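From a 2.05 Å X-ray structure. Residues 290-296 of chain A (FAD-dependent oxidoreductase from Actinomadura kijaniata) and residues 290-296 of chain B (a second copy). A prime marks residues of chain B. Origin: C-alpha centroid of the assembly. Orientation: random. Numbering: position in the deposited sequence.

Chain A 290-296: QAAALTL
Chain B (290-296) QAAALTL

The first turns of the same helix in two copies meet across an exact two-fold axis, so each contact between unlike residues occurs twice, while Ala291 and Thr295 also meet their own mates. Helix 291-296 crosses its mate at -103°, with the axes 8.0 Å apart at closest approach. The two stretches bury 286 Å² in total.

Gln290 is the N-cap residue (phi/psi -67/164; chi1 m, chi2 t, chi3 -90°). Its CA-to-CB bond points sideways; the end of the side chain leads away from the other stretch. Its O accepts from Leu294 N at 3.0 Å, opening the helix.

Ala291 (-53/-45) points toward the partner. Its CA lies 4.2 Å from Ala291′ CA, and Ala291 CB is 4.1 Å from Ala291′ CB. Ala291 CB also lies 3.9 Å from Leu294′ CD1, an apolar contact.

Ala292 (-67/-27) points sideways. Its CA is 3.3 Å from Thr295′ OG1 and 5.4 Å from Thr295′ CA.

Ala293 (-76/-37) points away and makes no contact with the chain B stretch.

Leu294 (-67/-37; m, t) points toward chain B. Its CD1 packs 3.9 Å from Ala291′ CB.

Thr295 (-71/-47; chi1 m) points toward the partner. Its OG1 donates to Ala291 O at 3.2 Å, within its own helix. Thr295 OG1 also lies 3.3 Å from Thr295′ OG1.

Leu296 (-50/-47; m, t) points sideways and makes no contact with the chain B stretch. Its N donates to Ala292 O at 3.1 Å.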

ATOM      1  N   GLN A 290      -6.902  10.649  19.332  1.00 24.65           N
ATOM      2  CA  GLN A 290      -6.485  11.596  18.308  1.00 23.23           C
ATOM      3  C   GLN A 290      -6.954  11.308  16.876  1.00 21.17           C
ATOM      4  O   GLN A 290      -7.415  10.198  16.575  1.00 21.16           O
ATOM      5  CB  GLN A 290      -4.970  11.707  18.372  1.00 23.51           C
ATOM      6  CG  GLN A 290      -4.579  12.389  19.668  1.00 25.74           C
ATOM      7  CD  GLN A 290      -3.178  11.987  20.038  1.00 28.23           C
ATOM      8  OE1 GLN A 290      -3.040  10.971  20.743  1.00 24.73           O
ATOM      9  NE2 GLN A 290      -2.236  12.665  19.587  1.00 32.39           N
ATOM     10  N   ALA A 291      -6.852  12.323  16.019  1.00 18.89           N
ATOM     11  CA  ALA A 291      -7.351  12.257  14.653  1.00 14.71           C
ATOM     12  C   ALA A 291      -6.763  11.013  13.943  1.00 16.66           C
ATOM     13  O   ALA A 291      -7.498  10.261  13.305  1.00 14.37           O
ATOM     14  CB  ALA A 291      -6.889  13.503  13.932  1.00 16.65           C
ATOM     15  N   ALA A 292      -5.461  10.765  14.077  1.00 13.76           N
ATOM     16  CA  ALA A 292      -4.878   9.605  13.398  1.00 15.71           C
ATOM     17  C   ALA A 292      -5.369   8.276  13.955  1.00 16.66           C
ATOM     18  O   ALA A 292      -5.360   7.265  13.232  1.00 15.64           O
ATOM     19  CB  ALA A 292      -3.370   9.633  13.504  1.00 12.60           C
ATOM     20  N   ALA A 293      -5.768   8.261  15.231  1.00 14.92           N
ATOM     21  CA  ALA A 293      -6.212   7.012  15.845  1.00 15.84           C
ATOM     22  C   ALA A 293      -7.611   6.709  15.338  1.00 13.74           C
ATOM     23  O   ALA A 293      -7.931   5.544  15.070  1.00 16.75           O
ATOM     24  CB  ALA A 293      -6.160   7.059  17.396  1.00 13.62           C
ATOM     25  N   LEU A 294      -8.431   7.740  15.147  1.00 14.68           N
ATOM     26  CA  LEU A 294      -9.806   7.505  14.682  1.00 14.36           C
ATOM     27  C   LEU A 294      -9.727   6.971  13.259  1.00 12.85           C
ATOM     28  O   LEU A 294     -10.506   6.103  12.859  1.00 15.34           O
ATOM     29  CB  LEU A 294     -10.601   8.815  14.617  1.00 16.52           C
ATOM     30  CG  LEU A 294     -10.921   9.430  15.986  1.00 20.35           C
ATOM     31  CD1 LEU A 294     -11.657  10.748  15.760  1.00 21.33           C
ATOM     32  CD2 LEU A 294     -11.724   8.456  16.836  1.00 17.24           C
ATOM     33  N   THR A 295      -8.779   7.493  12.490  1.00  9.24           N
ATOM     34  CA  THR A 295      -8.687   7.123  11.071  1.00 13.89           C
ATOM     35  C   THR A 295      -8.187   5.678  10.971  1.00 12.54           C
ATOM     36  O   THR A 295      -8.805   4.886  10.271  1.00 16.89           O
ATOM     37  CB  THR A 295      -7.734   8.095  10.345  1.00 13.60           C
ATOM     38  OG1 THR A 295      -8.304   9.408  10.363  1.00 15.16           O
ATOM     39  CG2 THR A 295      -7.481   7.678   8.880  1.00 14.95           C
ATOM     40  N   LEU A 296      -7.136   5.306  11.699  1.00 13.63           N
ATOM     41  CA  LEU A 296      -6.685   3.912  11.849  1.00 14.33           C
ATOM     42  C   LEU A 296      -7.788   2.918  12.247  1.00 14.91           C
ATOM     43  O   LEU A 296      -7.952   1.846  11.649  1.00 15.17           O
ATOM     44  CB  LEU A 296      -5.558   3.843  12.888  1.00 14.76           C
ATOM     45  CG  LEU A 296      -4.164   4.173  12.324  1.00 20.10           C
ATOM     46  CD1 LEU A 296      -3.197   4.020  13.481  1.00 25.23           C
ATOM     47  CD2 LEU A 296      -3.827   3.181  11.216  1.00 21.44           C
TER
ATOM     48  N   GLN B 290     -11.969  17.477   9.277  1.00 24.65           N
ATOM     49  CA  GLN B 290     -12.184  16.228   9.994  1.00 23.23           C
ATOM     50  C   GLN B 290     -10.943  15.366  10.255  1.00 21.17           C
ATOM     51  O   GLN B 290      -9.884  15.585   9.651  1.00 21.16           O
ATOM     52  CB  GLN B 290     -13.245  15.442   9.243  1.00 23.51           C
ATOM     53  CG  GLN B 290     -14.574  16.159   9.369  1.00 25.74           C
ATOM     54  CD  GLN B 290     -15.454  15.782   8.209  1.00 28.23           C
ATOM     55  OE1 GLN B 290     -15.381  16.484   7.183  1.00 24.73           O
ATOM     56  NE2 GLN B 290     -16.173  14.773   8.322  1.00 32.39           N
ATOM     57  N   ALA B 291     -11.085  14.411  11.175  1.00 18.89           N
ATOM     58  CA  ALA B 291      -9.981  13.576  11.622  1.00 14.71           C
ATOM     59  C   ALA B 291      -9.294  12.919  10.399  1.00 16.66           C
ATOM     60  O   ALA B 291      -8.069  12.940  10.294  1.00 14.37           O
ATOM     61  CB  ALA B 291     -10.552  12.491  12.509  1.00 16.65           C
ATOM     62  N   ALA B 292     -10.064  12.374   9.459  1.00 13.76           N
ATOM     63  CA  ALA B 292      -9.436  11.729   8.303  1.00 15.71           C
ATOM     64  C   ALA B 292      -8.711  12.710   7.391  1.00 16.66           C
ATOM     65  O   ALA B 292      -7.774  12.310   6.679  1.00 15.64           O
ATOM     66  CB  ALA B 292     -10.471  10.996   7.479  1.00 12.60           C
ATOM     67  N   ALA B 293      -9.150  13.973   7.385  1.00 14.92           N
ATOM     68  CA  ALA B 293      -8.529  14.960   6.503  1.00 15.84           C
ATOM     69  C   ALA B 293      -7.195  15.359   7.109  1.00 13.74           C
ATOM     70  O   ALA B 293      -6.215  15.539   6.375  1.00 16.75           O
ATOM     71  CB  ALA B 293      -9.440  16.192   6.254  1.00 13.62           C
ATOM     72  N   LEU B 294      -7.124  15.444   8.435  1.00 14.68           N
ATOM     73  CA  LEU B 294      -5.865  15.852   9.076  1.00 14.36           C
ATOM     74  C   LEU B 294      -4.845  14.748   8.833  1.00 12.85           C
ATOM     75  O   LEU B 294      -3.660  15.010   8.618  1.00 15.34           O
ATOM     76  CB  LEU B 294      -6.030  15.972  10.596  1.00 16.52           C
ATOM     77  CG  LEU B 294      -6.910  17.146  11.046  1.00 20.35           C
ATOM     78  CD1 LEU B 294      -7.029  17.101  12.567  1.00 21.33           C
ATOM     79  CD2 LEU B 294      -6.339  18.466  10.548  1.00 17.24           C
ATOM     80  N   THR B 295      -5.310  13.505   8.868  1.00  9.24           N
ATOM     81  CA  THR B 295      -4.389  12.365   8.752  1.00 13.89           C
ATOM     82  C   THR B 295      -3.873  12.295   7.311  1.00 12.54           C
ATOM     83  O   THR B 295      -2.666  12.211   7.120  1.00 16.89           O
ATOM     84  CB  THR B 295      -5.123  11.067   9.146  1.00 13.60           C
ATOM     85  OG1 THR B 295      -5.479  11.133  10.531  1.00 15.16           O
ATOM     86  CG2 THR B 295      -4.254   9.812   8.910  1.00 14.95           C
ATOM     87  N   LEU B 296      -4.742  12.397   6.308  1.00 13.63           N
ATOM     88  CA  LEU B 296      -4.358  12.548   4.893  1.00 14.33           C
ATOM     89  C   LEU B 296      -3.338  13.663   4.619  1.00 14.91           C
ATOM     90  O   LEU B 296      -2.325  13.472   3.932  1.00 15.17           O
ATOM     91  CB  LEU B 296      -5.610  12.803   4.044  1.00 14.76           C
ATOM     92  CG  LEU B 296      -6.368  11.524   3.643  1.00 20.10           C
ATOM     93  CD1 LEU B 296      -7.537  11.979   2.793  1.00 25.23           C
ATOM     94  CD2 LEU B 296      -5.439  10.628   2.831  1.00 21.44           C
TER